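Local coordinates for protein 1-acyl-sn-glycerol-3-phosphate acyltransferase (Thermotoga maritima, PDB 5KYM) that transfers an acyl chain to 1-acyl-sn-glycerol-3-phosphate (lysophosphatidic acid), yielding phosphatidic acid, with an active site positioned within the membrane bilayer, at residues A[79-84]-A[153-158]; A[165-170]-A[229-234]; A[184-189]-A[209-214]; A[99-104]-A[149-154]. All coordinates share one frame; numbering follows the deposited sequence.

How the contacts relate
Contact 1 is the middle of the set: its centre lies about 9 Å from the centres of contacts 2 and 4 and about 11 Å from that of contact 3. Contacts 1, 3 and 4 reach one mixed sheet, in which strands 207-211, 183-189, 79-82 and 151-153 follow in that order; contact 4 is on the 151-153 side and contact 3 on the 207-211 side. Contacts 1 and 4 share Val153 and Phe154. Contact 2 lays helix 223-243 against a later part of the loop between strand 151-153 and helix 174-177, and contact 3 falls, in sequence, between its two segments. In contact 1 the histidine of the HX4D motif, probably catalytic, closely follows strand 79-82, beside the outermost strand 151-153.

Contact 1: A[79-84]-A[153-158]; sequences IVVANH and VFPEGT
His84 lies flat against Phe154, and the stack can be followed atom by atom. His84 CB is 3.6 Å from Phe154 CD1. His84 CG, anti to the backbone N (chi1 -161°), is set over the phenyl face, 3.7 Å from Phe154 CG. On one side of the imidazole ND1 sits over the centre of the phenyl face; on the other CD2 lies near Phe154 CG and Thr158 C. Farther out, CE1 is near Phe154 CE2 and CZ, and at the tip His84 NE2 is 3.9 Å from Phe154 CD2. The two ring centroids are 3.8 Å apart and the planes differ by 8°, a face-to-face stack in which the two side chains run at about a right angle to one another.

Behind the rings, strand 79-82 runs parallel to the chain at Val153. Val153 N donates to Val80 O at 2.8 Å, and Ala82 N reaches Val153 O at 3.3 Å. Beyond this bridge, Ala82 CB touches Phe154 CE1 at 3.9 Å.

The chain then leaves the sheet through a type I turn from Phe154 to Gly157, which brings Glu156 back toward His84. Glu156 OE1 accepts the His84 N-H at 2.8 Å through its anti lone pair, in a nearly straight bond (173°), while OE2 takes the N-H of Leu166.

His84 and Asp89, bonded through ND1 and OD2, are the ends of the HX4D motif. The Glu156 bond holds the main chain at His84, while the phenyl face and the ND1 bond to Asp89 are likely to restrict turning of the probably catalytic imidazole.

Contact 2: A[165-170]-A[229-234]; sequences VLSFKK and YVEEVV
Helix 223-243 packs here on the loop between strand 151-153 and helix 174-177, with Glu231 laid over the ring of Phe168. Glu231 CG sits above the centre of the phenyl face, 3.7 Å from the ring centroid and 12° off its normal, which makes the contact a CH-pi interaction. CG is anti to the backbone N (chi1 -163°) and the chain is extended beyond it, while the two side chains slide past each other in opposite directions. The carboxylate ends up stacked with the ring, the planes 12° apart. From there Glu231 OE2 accepts a weak hydrogen bond from Phe168 N at 3.3 Å.

Two valines a helical turn apart, on either side of Glu231 in sequence, meet the far rim of the ring. Phe168 CE2 meets Val230 CG1 at 4.2 Å, and Phe168 CZ meets Val234 CG2, also at 4.2 Å, both near the ring plane. Val81 of strand 79-82 touches Phe168 and Val230 alike, so the ring is wedged between helix and sheet.

Much of Glu231's contact is thus made by its aliphatic part and by the flat carboxylate over the ring. The buried carboxylate has a weak backbone bond and a long, weak ion pair with Lys235, so its charge is probably only modestly compensated by these two partners.

Contact 3: A[184-189]-A[209-214]; sequences LPVSIW and LKIHEP
Val186 and Leu209 meet through their methyls, Val186 CG1 lying 3.3 Å from Leu209 CD2. The other branch of the valine, CG2, is 4.3 Å from Ile211 CG2. That same isoleucine methyl receives Leu184 CD2 at 3.7 Å, the two side chains crossing at a slant, and Leu184 CD1 continues to Pro214 CD at 4.1 Å. Helix 89-96 covers part of this face: Phe96 touches Leu209, and Leu92 and Ile93 touch Ile188.

The backbones beneath belong to strands 183-189 and 207-211, whose pieces 184-189 and 209-211 run 166° apart; it is an antiparallel pairing inside a mixed sheet. Ser187 and Lys210 make the hydrogen-bonded pair, with Ser187 N to Lys210 O at 2.9 Å and Lys210 N to Ser187 O at 2.8 Å. Past the end of strand 207-211, His212 N still donates to Pro185 O, 3.0 Å away.

On the opposite face the contact turns polar. His212 CG lies beside the backbone N (chi1 -61°); from there the ring extends its NE2-H to Ser187 OG at 2.7 Å, the oxygen 9° out of the ring plane. An alanine in place of His212 would probably leave Ser187 OG without this N-H donor and, with ring atom CD2 gone, a gap beside Pro185 CB. Ser187 OG is also hydrogen-bonded to Val234 O of helix 223-243, and Lys210 NZ forms a salt bridge with Glu240 farther along that helix.

Contact 4: A[99-104]-A[149-154]; sequences TGAFIA and VTFIVF
Phe151 offers a face to Ala101 and an edge to Ile103, and these two approaches define the contact. Ala101 CB stands over the middle of the ring, 3.5 Å from its centroid and 13° off the normal, a CH-pi arrangement. Val149 CG1 also touches this methyl, 3.6 Å from Ala101 CB. At the edge, in the plane of the ring, Ile103 CD1 reaches Phe151 CE2 at 3.6 Å; a chi2 of 60° sets CD1 there, and the two side chains cross at about a right angle. An alanine in place of Phe151 would probably leave Ala101 CB without the ring it sits over and Ile103 CD1 free to turn into the gap.

Ile152 and Phe102 meet at their bases, CB to CB at 4.4 Å, and Ile152 CD1 comes within 4.0 Å of Gly100 O. The Phe102 ring turns away from this strand, and the Phe102 side chain comes about 4 Å from a bound nonane.

The backbones are joined by a single bridge at Ala101 and Phe151. Ala101 N donates to Thr150 O at 2.8 Å, and Ile152 N to Ala101 O at 2.9 Å, while the chain from Gly100 to Ile103 runs 62° from that of Val149 to Ile152.

Helix 137-147 packs on Phe151 through Ala141 and Leu145, helix 89-96 meets Phe102 and Ile152, and strand 79-82 pairs with strand 151-153, which forms one border of the main sheet.

Contact 1: A[79-84]-A[153-158]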
loop_
_atom_site.group_PDB
_atom_site.type_symbol
_atom_site.label_atom_id
_atom_site.label_comp_id
_atom_site.label_asym_id
_atom_site.label_seq_id
_atom_site.Cartn_x
_atom_site.Cartn_y
_atom_site.Cartn_z
ATOM N N ILE A 79 4.116 0.504 10.869
ATOM C CA ILE A 79 3.244 1.374 10.116
ATOM C C ILE A 79 3.999 1.855 8.899
ATOM O O ILE A 79 4.924 2.624 9.041
ATOM C CB ILE A 79 2.810 2.589 10.908
ATOM C CG1 ILE A 79 2.150 2.189 12.190
ATOM C CG2 ILE A 79 1.815 3.408 10.074
ATOM C CD1 ILE A 79 2.150 3.344 13.189
ATOM N N VAL A 80 3.591 1.404 7.695
ATOM C CA VAL A 80 4.243 1.817 6.432
ATOM C C VAL A 80 3.757 3.212 6.195
ATOM O O VAL A 80 2.586 3.470 6.259
ATOM C CB VAL A 80 3.936 0.875 5.236
ATOM C CG1 VAL A 80 4.655 1.353 3.985
ATOM C CG2 VAL A 80 4.387 -0.525 5.530
ATOM N N VAL A 81 4.678 4.120 5.995
ATOM C CA VAL A 81 4.331 5.454 5.691
ATOM C C VAL A 81 4.941 5.789 4.346
ATOM O O VAL A 81 6.155 5.777 4.171
ATOM C CB VAL A 81 4.731 6.393 6.818
ATOM C CG1 VAL A 81 4.618 7.883 6.413
ATOM C CG2 VAL A 81 3.847 6.096 8.033
ATOM N N ALA A 82 4.059 6.069 3.386
ATOM C CA ALA A 82 4.466 6.221 2.002
ATOM C C ALA A 82 3.854 7.458 1.403
ATOM O O ALA A 82 2.758 7.850 1.814
ATOM C CB ALA A 82 4.079 4.979 1.206
ATOM N N ASN A 83 4.548 8.062 0.421
ATOM C CA ASN A 83 3.918 9.016 -0.533
ATOM C C ASN A 83 2.879 8.266 -1.398
ATOM O O ASN A 83 2.943 7.027 -1.578
ATOM C CB ASN A 83 4.915 9.744 -1.405
ATOM C CG ASN A 83 5.669 8.823 -2.330
ATOM O OD1 ASN A 83 6.313 7.901 -1.870
ATOM N ND2 ASN A 83 5.630 9.069 -3.636
ATOM N N HIS A 84 1.922 9.031 -1.903
ATOM C CA HIS A 84 0.745 8.462 -2.584
ATOM C C HIS A 84 0.507 9.141 -3.921
ATOM O O HIS A 84 0.364 10.380 -3.985
ATOM C CB HIS A 84 -0.475 8.702 -1.727
ATOM C CG HIS A 84 -1.626 7.822 -2.048
ATOM N ND1 HIS A 84 -1.491 6.657 -2.747
ATOM C CD2 HIS A 84 -2.933 7.945 -1.752
ATOM C CE1 HIS A 84 -2.660 6.072 -2.840
ATOM N NE2 HIS A 84 -3.563 6.842 -2.258
ATOM N N VAL A 153 -0.164 3.531 5.550
ATOM C CA VAL A 153 -0.761 4.839 5.845
ATOM C C VAL A 153 -0.201 5.874 4.829
ATOM O O VAL A 153 0.990 5.843 4.529
ATOM C CB VAL A 153 -0.451 5.132 7.342
ATOM C CG1 VAL A 153 -0.364 6.609 7.676
ATOM C CG2 VAL A 153 -1.465 4.429 8.224
ATOM N N PHE A 154 -1.072 6.723 4.262
ATOM C CA PHE A 154 -0.673 7.720 3.281
ATOM C C PHE A 154 -0.872 9.091 3.870
ATOM O O PHE A 154 -1.867 9.722 3.619
ATOM C CB PHE A 154 -1.478 7.545 1.984
ATOM C CG PHE A 154 -1.177 6.274 1.259
ATOM C CD1 PHE A 154 0.046 6.056 0.686
ATOM C CD2 PHE A 154 -2.127 5.367 1.058
ATOM C CE1 PHE A 154 0.320 4.868 0.016
ATOM C CE2 PHE A 154 -1.887 4.167 0.367
ATOM C CZ PHE A 154 -0.657 3.913 -0.148
ATOM N N PRO A 155 0.051 9.557 4.703
ATOM C CA PRO A 155 -0.176 10.763 5.460
ATOM C C PRO A 155 -0.619 12.013 4.649
ATOM O O PRO A 155 -1.182 12.927 5.250
ATOM C CB PRO A 155 1.213 11.085 6.086
ATOM C CG PRO A 155 2.081 9.966 5.854
ATOM C CD PRO A 155 1.465 9.174 4.733
ATOM N N GLU A 156 -0.322 12.074 3.334
ATOM C CA GLU A 156 -0.737 13.214 2.503
ATOM C C GLU A 156 -2.284 13.287 2.457
ATOM O O GLU A 156 -2.863 14.362 2.232
ATOM C CB GLU A 156 -0.142 13.215 1.074
ATOM C CG GLU A 156 0.976 12.180 0.668
ATOM C CD GLU A 156 1.725 12.643 -0.572
ATOM O OE1 GLU A 156 1.965 11.852 -1.525
ATOM O OE2 GLU A 156 2.071 13.829 -0.585
ATOM N N GLY A 157 -2.931 12.146 2.668
ATOM C CA GLY A 157 -4.375 12.061 2.760
ATOM C C GLY A 157 -5.128 12.036 1.436
ATOM O O GLY A 157 -6.326 12.087 1.393
ATOM N N THR A 158 -4.408 11.916 0.341
ATOM C CA THR A 158 -4.937 12.023 -1.008
ATOM C C THR A 158 -3.777 11.704 -1.932
ATOM O O THR A 158 -2.615 11.850 -1.560
ATOM C CB THR A 158 -5.450 13.447 -1.307
ATOM O OG1 THR A 158 -5.875 13.526 -2.664
ATOM C CG2 THR A 158 -4.395 14.492 -1.169
#

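Contact 2: A[165-170]-A[229-234]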
loop_
_atom_site.group_PDB
_atom_site.type_symbol
_atom_site.label_atom_id
_atom_site.label_comp_id
_atom_site.label_asym_id
_atom_site.label_seq_id
_atom_site.Cartn_x
_atom_site.Cartn_y
_atom_site.Cartn_z
ATOM N N VAL A 165 5.216 15.630 -4.045
ATOM C CA VAL A 165 4.751 15.172 -2.730
ATOM C C VAL A 165 4.097 16.333 -2.007
ATOM O O VAL A 165 4.676 17.402 -1.857
ATOM C CB VAL A 165 5.881 14.600 -1.872
ATOM C CG1 VAL A 165 5.300 13.786 -0.736
ATOM C CG2 VAL A 165 6.802 13.731 -2.725
ATOM N N LEU A 166 2.888 16.123 -1.526
ATOM C CA LEU A 166 2.185 17.136 -0.797
ATOM C C LEU A 166 2.644 17.127 0.648
ATOM O O LEU A 166 3.393 16.248 1.075
ATOM C CB LEU A 166 0.700 16.858 -0.861
ATOM C CG LEU A 166 0.094 16.714 -2.280
ATOM C CD1 LEU A 166 -1.219 15.934 -2.210
ATOM C CD2 LEU A 166 -0.050 18.026 -3.036
ATOM N N SER A 167 2.209 18.129 1.407
ATOM C CA SER A 167 2.512 18.203 2.846
ATOM C C SER A 167 1.859 17.081 3.592
ATOM O O SER A 167 0.750 16.728 3.254
ATOM C CB SER A 167 2.046 19.531 3.447
ATOM O OG SER A 167 2.970 20.548 3.159
ATOM N N PHE A 168 2.497 16.533 4.612
ATOM C CA PHE A 168 1.841 15.502 5.432
ATOM C C PHE A 168 0.800 16.238 6.281
ATOM O O PHE A 168 1.141 17.178 6.962
ATOM C CB PHE A 168 2.881 14.720 6.279
ATOM C CG PHE A 168 3.722 13.691 5.498
ATOM C CD1 PHE A 168 3.821 13.679 4.108
ATOM C CD2 PHE A 168 4.379 12.685 6.180
ATOM C CE1 PHE A 168 4.553 12.713 3.431
ATOM C CE2 PHE A 168 5.113 11.722 5.520
ATOM C CZ PHE A 168 5.235 11.777 4.145
ATOM N N LYS A 169 -0.469 15.861 6.188
ATOM C CA LYS A 169 -1.531 16.499 6.967
ATOM C C LYS A 169 -1.139 16.474 8.472
ATOM O O LYS A 169 -0.483 15.556 8.950
ATOM C CB LYS A 169 -2.927 15.837 6.704
ATOM C CG LYS A 169 -3.569 15.966 5.297
ATOM C CD LYS A 169 -3.467 17.384 4.627
ATOM C CE LYS A 169 -3.582 17.381 3.076
ATOM N NZ LYS A 169 -2.376 16.954 2.206
ATOM N N LYS A 170 -1.502 17.523 9.202
ATOM C CA LYS A 170 -1.257 17.628 10.653
ATOM C C LYS A 170 -1.970 16.476 11.363
ATOM O O LYS A 170 -3.044 16.067 10.986
ATOM C CB LYS A 170 -1.710 19.029 11.173
ATOM C CG LYS A 170 -1.641 19.323 12.685
ATOM C CD LYS A 170 -2.955 19.971 13.179
ATOM C CE LYS A 170 -2.818 20.815 14.446
ATOM N NZ LYS A 170 -2.157 20.037 15.528
ATOM N N TYR A 229 10.166 14.260 10.227
ATOM C CA TYR A 229 11.398 13.486 10.016
ATOM C C TYR A 229 11.138 12.520 8.903
ATOM O O TYR A 229 11.924 12.377 7.931
ATOM C CB TYR A 229 11.841 12.784 11.320
ATOM C CG TYR A 229 13.078 11.928 11.195
ATOM C CD1 TYR A 229 12.981 10.599 10.884
ATOM C CD2 TYR A 229 14.330 12.415 11.459
ATOM C CE1 TYR A 229 14.099 9.810 10.725
ATOM C CE2 TYR A 229 15.453 11.628 11.351
ATOM C CZ TYR A 229 15.324 10.325 10.978
ATOM O OH TYR A 229 16.392 9.445 10.838
ATOM N N VAL A 230 9.987 11.873 9.054
ATOM C CA VAL A 230 9.538 10.850 8.121
ATOM C C VAL A 230 9.260 11.480 6.744
ATOM O O VAL A 230 9.702 10.981 5.725
ATOM C CB VAL A 230 8.310 10.109 8.690
ATOM C CG1 VAL A 230 7.732 9.150 7.643
ATOM C CG2 VAL A 230 8.694 9.333 9.941
ATOM N N GLU A 231 8.548 12.601 6.750
ATOM C CA GLU A 231 8.347 13.449 5.573
ATOM C C GLU A 231 9.596 13.785 4.801
ATOM O O GLU A 231 9.560 13.631 3.585
ATOM C CB GLU A 231 7.595 14.752 5.907
ATOM C CG GLU A 231 7.032 15.410 4.656
ATOM C CD GLU A 231 6.147 16.622 4.850
ATOM O OE1 GLU A 231 5.979 17.137 5.972
ATOM O OE2 GLU A 231 5.621 17.059 3.811
ATOM N N GLU A 232 10.685 14.216 5.453
ATOM C CA GLU A 232 11.940 14.490 4.696
ATOM C C GLU A 232 12.475 13.234 4.164
ATOM O O GLU A 232 12.852 13.218 2.997
ATOM C CB GLU A 232 13.068 15.271 5.410
ATOM C CG GLU A 232 12.923 16.821 5.422
ATOM C CD GLU A 232 11.854 17.426 4.461
ATOM O OE1 GLU A 232 12.181 17.680 3.256
ATOM O OE2 GLU A 232 10.687 17.653 4.909
ATOM N N VAL A 233 12.469 12.179 4.977
ATOM C CA VAL A 233 12.964 10.841 4.519
ATOM C C VAL A 233 12.266 10.345 3.239
ATOM O O VAL A 233 12.924 9.960 2.267
ATOM C CB VAL A 233 12.839 9.749 5.616
ATOM C CG1 VAL A 233 13.188 8.380 5.043
ATOM C CG2 VAL A 233 13.730 10.074 6.818
ATOM N N VAL A 234 10.947 10.380 3.267
ATOM C CA VAL A 234 10.160 9.903 2.160
ATOM C C VAL A 234 10.419 10.786 0.951
ATOM O O VAL A 234 10.713 10.266 -0.148
ATOM C CB VAL A 234 8.648 9.860 2.452
ATOM C CG1 VAL A 234 7.939 9.334 1.204
ATOM C CG2 VAL A 234 8.332 8.956 3.632
#

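Contact 3: A[184-189]-A[209-214]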
loop_
_atom_site.group_PDB
_atom_site.type_symbol
_atom_site.label_atom_id
_atom_site.label_comp_id
_atom_site.label_asym_id
_atom_site.label_seq_id
_atom_site.Cartn_x
_atom_site.Cartn_y
_atom_site.Cartn_z
ATOM N N LEU A 184 7.791 2.674 9.086
ATOM C CA LEU A 184 8.731 2.165 8.055
ATOM C C LEU A 184 8.515 3.097 6.867
ATOM O O LEU A 184 7.564 2.906 6.117
ATOM C CB LEU A 184 8.471 0.686 7.688
ATOM C CG LEU A 184 9.279 0.118 6.524
ATOM C CD1 LEU A 184 10.706 0.066 6.962
ATOM C CD2 LEU A 184 8.833 -1.196 5.941
ATOM N N PRO A 185 9.382 4.113 6.699
ATOM C CA PRO A 185 9.172 5.060 5.626
ATOM C C PRO A 185 9.430 4.454 4.267
ATOM O O PRO A 185 10.403 3.755 4.147
ATOM C CB PRO A 185 10.197 6.148 5.911
ATOM C CG PRO A 185 10.457 6.028 7.339
ATOM C CD PRO A 185 10.478 4.539 7.551
ATOM N N VAL A 186 8.574 4.745 3.277
ATOM C CA VAL A 186 8.701 4.169 1.935
ATOM C C VAL A 186 8.525 5.240 0.906
ATOM O O VAL A 186 7.674 6.032 1.080
ATOM C CB VAL A 186 7.639 3.088 1.682
ATOM C CG1 VAL A 186 7.617 2.681 0.227
ATOM C CG2 VAL A 186 7.956 1.896 2.548
ATOM N N SER A 187 9.299 5.238 -0.166
ATOM C CA SER A 187 9.128 6.217 -1.215
ATOM C C SER A 187 8.790 5.466 -2.490
ATOM O O SER A 187 9.469 4.487 -2.846
ATOM C CB SER A 187 10.417 6.971 -1.431
ATOM O OG SER A 187 10.951 7.494 -0.239
ATOM N N ILE A 188 7.751 5.929 -3.184
ATOM C CA ILE A 188 7.214 5.283 -4.389
ATOM C C ILE A 188 7.434 6.245 -5.542
ATOM O O ILE A 188 7.048 7.449 -5.440
ATOM C CB ILE A 188 5.712 5.109 -4.264
ATOM C CG1 ILE A 188 5.367 4.164 -3.098
ATOM C CG2 ILE A 188 5.125 4.590 -5.581
ATOM C CD1 ILE A 188 3.876 3.907 -2.875
ATOM N N TRP A 189 8.058 5.772 -6.627
ATOM C CA TRP A 189 8.094 6.564 -7.824
ATOM C C TRP A 189 7.799 5.794 -9.065
ATOM O O TRP A 189 8.414 4.798 -9.297
ATOM C CB TRP A 189 9.448 7.146 -8.005
ATOM C CG TRP A 189 9.446 8.095 -9.185
ATOM C CD1 TRP A 189 10.067 7.959 -10.350
ATOM C CD2 TRP A 189 8.737 9.331 -9.251
ATOM N NE1 TRP A 189 9.816 9.032 -11.152
ATOM C CE2 TRP A 189 8.982 9.890 -10.505
ATOM C CE3 TRP A 189 7.905 10.009 -8.347
ATOM C CZ2 TRP A 189 8.413 11.077 -10.919
ATOM C CZ3 TRP A 189 7.335 11.195 -8.752
ATOM C CH2 TRP A 189 7.585 11.715 -10.035
ATOM N N LEU A 209 10.651 1.592 -5.843
ATOM C CA LEU A 209 10.160 1.545 -4.485
ATOM C C LEU A 209 11.394 1.575 -3.640
ATOM O O LEU A 209 12.284 0.762 -3.843
ATOM C CB LEU A 209 9.437 0.215 -4.311
ATOM C CG LEU A 209 8.320 0.168 -3.328
ATOM C CD1 LEU A 209 7.832 -1.279 -3.253
ATOM C CD2 LEU A 209 8.888 0.605 -2.015
ATOM N N LYS A 210 11.505 2.519 -2.728
ATOM C CA LYS A 210 12.639 2.544 -1.784
ATOM C C LYS A 210 12.142 2.472 -0.316
ATOM O O LYS A 210 11.485 3.382 0.188
ATOM C CB LYS A 210 13.510 3.776 -2.016
ATOM C CG LYS A 210 14.654 3.895 -1.028
ATOM C CD LYS A 210 15.802 4.716 -1.550
ATOM C CE LYS A 210 16.763 4.981 -0.420
ATOM N NZ LYS A 210 17.900 5.730 -0.989
ATOM N N ILE A 211 12.529 1.379 0.334
ATOM C CA ILE A 211 12.229 1.117 1.708
ATOM C C ILE A 211 13.383 1.620 2.587
ATOM O O ILE A 211 14.511 1.229 2.408
ATOM C CB ILE A 211 12.022 -0.377 1.914
ATOM C CG1 ILE A 211 11.022 -0.936 0.894
ATOM C CG2 ILE A 211 11.390 -0.599 3.276
ATOM C CD1 ILE A 211 10.759 -2.441 0.987
ATOM N N HIS A 212 13.078 2.492 3.535
ATOM C CA HIS A 212 14.016 3.180 4.385
ATOM C C HIS A 212 14.104 2.527 5.765
ATOM O O HIS A 212 13.337 1.634 6.086
ATOM C CB HIS A 212 13.510 4.590 4.581
ATOM C CG HIS A 212 13.393 5.394 3.322
ATOM N ND1 HIS A 212 14.479 5.768 2.578
ATOM C CD2 HIS A 212 12.324 5.930 2.701
ATOM C CE1 HIS A 212 14.082 6.472 1.535
ATOM N NE2 HIS A 212 12.778 6.593 1.593
ATOM N N GLU A 213 15.057 2.965 6.586
ATOM C CA GLU A 213 15.261 2.420 7.952
ATOM C C GLU A 213 14.105 2.768 8.886
ATOM O O GLU A 213 13.743 3.971 9.017
ATOM C CB GLU A 213 16.543 2.938 8.600
ATOM C CG GLU A 213 17.832 2.354 8.088
ATOM C CD GLU A 213 18.909 3.354 8.367
ATOM O OE1 GLU A 213 19.199 3.728 9.554
ATOM O OE2 GLU A 213 19.387 3.844 7.344
ATOM N N PRO A 214 13.583 1.742 9.601
ATOM C CA PRO A 214 12.478 1.971 10.515
ATOM C C PRO A 214 12.749 3.076 11.554
ATOM O O PRO A 214 13.847 3.190 12.060
ATOM C CB PRO A 214 12.288 0.602 11.178
ATOM C CG PRO A 214 13.430 -0.253 10.791
ATOM C CD PRO A 214 13.902 0.314 9.513
#

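Contact 4: A[99-104]-A[149-154]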
loop_
_atom_site.group_PDB
_atom_site.type_symbol
_atom_site.label_atom_id
_atom_site.label_comp_id
_atom_site.label_asym_id
_atom_site.label_seq_id
_atom_site.Cartn_x
_atom_site.Cartn_y
_atom_site.Cartn_z
ATOM N N THR A 99 1.782 -6.995 3.741
ATOM C CA THR A 99 0.391 -7.248 3.544
ATOM C C THR A 99 -0.358 -6.891 4.769
ATOM O O THR A 99 -0.933 -7.759 5.461
ATOM C CB THR A 99 0.072 -8.690 3.158
ATOM O OG1 THR A 99 0.564 -9.613 4.115
ATOM C CG2 THR A 99 0.715 -9.004 1.907
ATOM N N GLY A 100 -0.462 -5.572 4.957
ATOM C CA GLY A 100 -1.174 -4.963 6.074
ATOM C C GLY A 100 -2.517 -4.306 5.790
ATOM O O GLY A 100 -2.975 -4.147 4.642
ATOM N N ALA A 101 -3.126 -3.918 6.897
ATOM C CA ALA A 101 -4.313 -3.071 6.923
ATOM C C ALA A 101 -4.136 -1.718 6.231
ATOM O O ALA A 101 -3.084 -1.156 6.184
ATOM C CB ALA A 101 -4.669 -2.824 8.367
ATOM N N PHE A 102 -5.204 -1.194 5.705
ATOM C CA PHE A 102 -5.205 0.138 5.170
ATOM C C PHE A 102 -6.555 0.794 5.422
ATOM O O PHE A 102 -7.438 0.155 5.958
ATOM C CB PHE A 102 -4.679 0.221 3.738
ATOM C CG PHE A 102 -5.468 -0.495 2.694
ATOM C CD1 PHE A 102 -5.206 -1.795 2.384
ATOM C CD2 PHE A 102 -6.407 0.190 1.914
ATOM C CE1 PHE A 102 -5.989 -2.470 1.390
ATOM C CE2 PHE A 102 -7.137 -0.434 0.880
ATOM C CZ PHE A 102 -6.936 -1.767 0.616
ATOM N N ILE A 103 -6.682 2.080 5.087
ATOM C CA ILE A 103 -7.900 2.885 5.299
ATOM C C ILE A 103 -8.668 2.996 3.979
ATOM O O ILE A 103 -8.184 3.611 3.050
ATOM C CB ILE A 103 -7.495 4.280 5.829
ATOM C CG1 ILE A 103 -7.397 4.233 7.349
ATOM C CG2 ILE A 103 -8.383 5.411 5.318
ATOM C CD1 ILE A 103 -6.367 3.219 7.845
ATOM N N ALA A 104 -9.869 2.434 3.881
ATOM C CA ALA A 104 -10.601 2.469 2.598
ATOM C C ALA A 104 -11.761 3.467 2.612
ATOM O O ALA A 104 -12.349 3.696 3.635
ATOM C CB ALA A 104 -11.113 1.063 2.249
ATOM N N VAL A 149 -1.514 -5.745 14.219
ATOM C CA VAL A 149 -1.708 -5.592 12.770
ATOM C C VAL A 149 -0.733 -4.558 12.176
ATOM O O VAL A 149 -0.560 -3.455 12.733
ATOM C CB VAL A 149 -3.146 -5.111 12.444
ATOM C CG1 VAL A 149 -3.319 -4.967 10.938
ATOM C CG2 VAL A 149 -4.209 -6.036 13.032
ATOM N N THR A 150 -0.126 -4.902 11.028
ATOM C CA THR A 150 0.664 -3.926 10.265
ATOM C C THR A 150 -0.285 -2.972 9.546
ATOM O O THR A 150 -1.255 -3.401 8.983
ATOM C CB THR A 150 1.611 -4.623 9.263
ATOM O OG1 THR A 150 2.743 -5.150 9.943
ATOM C CG2 THR A 150 2.201 -3.669 8.237
ATOM N N PHE A 151 0.021 -1.694 9.546
ATOM C CA PHE A 151 -0.755 -0.727 8.794
ATOM C C PHE A 151 0.042 -0.101 7.681
ATOM O O PHE A 151 1.278 -0.136 7.700
ATOM C CB PHE A 151 -1.302 0.393 9.703
ATOM C CG PHE A 151 -2.697 0.163 10.102
ATOM C CD1 PHE A 151 -2.994 -0.847 11.057
ATOM C CD2 PHE A 151 -3.744 0.857 9.480
ATOM C CE1 PHE A 151 -4.305 -1.142 11.378
ATOM C CE2 PHE A 151 -5.072 0.571 9.838
ATOM C CZ PHE A 151 -5.340 -0.431 10.774
ATOM N N ILE A 152 -0.687 0.469 6.719
ATOM C CA ILE A 152 -0.115 1.166 5.570
ATOM C C ILE A 152 -0.873 2.426 5.482
ATOM O O ILE A 152 -2.087 2.399 5.358
ATOM C CB ILE A 152 -0.296 0.374 4.250
ATOM C CG1 ILE A 152 0.325 -1.025 4.380
ATOM C CG2 ILE A 152 0.309 1.109 3.059
ATOM C CD1 ILE A 152 0.040 -1.959 3.235
ATOM N N VAL A 153 -0.164 3.531 5.550
ATOM C CA VAL A 153 -0.761 4.839 5.845
ATOM C C VAL A 153 -0.201 5.874 4.829
ATOM O O VAL A 153 0.990 5.843 4.529
ATOM C CB VAL A 153 -0.451 5.132 7.342
ATOM C CG1 VAL A 153 -0.364 6.609 7.676
ATOM C CG2 VAL A 153 -1.465 4.429 8.224
ATOM N N PHE A 154 -1.072 6.723 4.262
ATOM C CA PHE A 154 -0.673 7.720 3.281
ATOM C C PHE A 154 -0.872 9.091 3.870
ATOM O O PHE A 154 -1.867 9.722 3.619
ATOM C CB PHE A 154 -1.478 7.545 1.984
ATOM C CG PHE A 154 -1.177 6.274 1.259
ATOM C CD1 PHE A 154 0.046 6.056 0.686
ATOM C CD2 PHE A 154 -2.127 5.367 1.058
ATOM C CE1 PHE A 154 0.320 4.868 0.016
ATOM C CE2 PHE A 154 -1.887 4.167 0.367
ATOM C CZ PHE A 154 -0.657 3.913 -0.148
#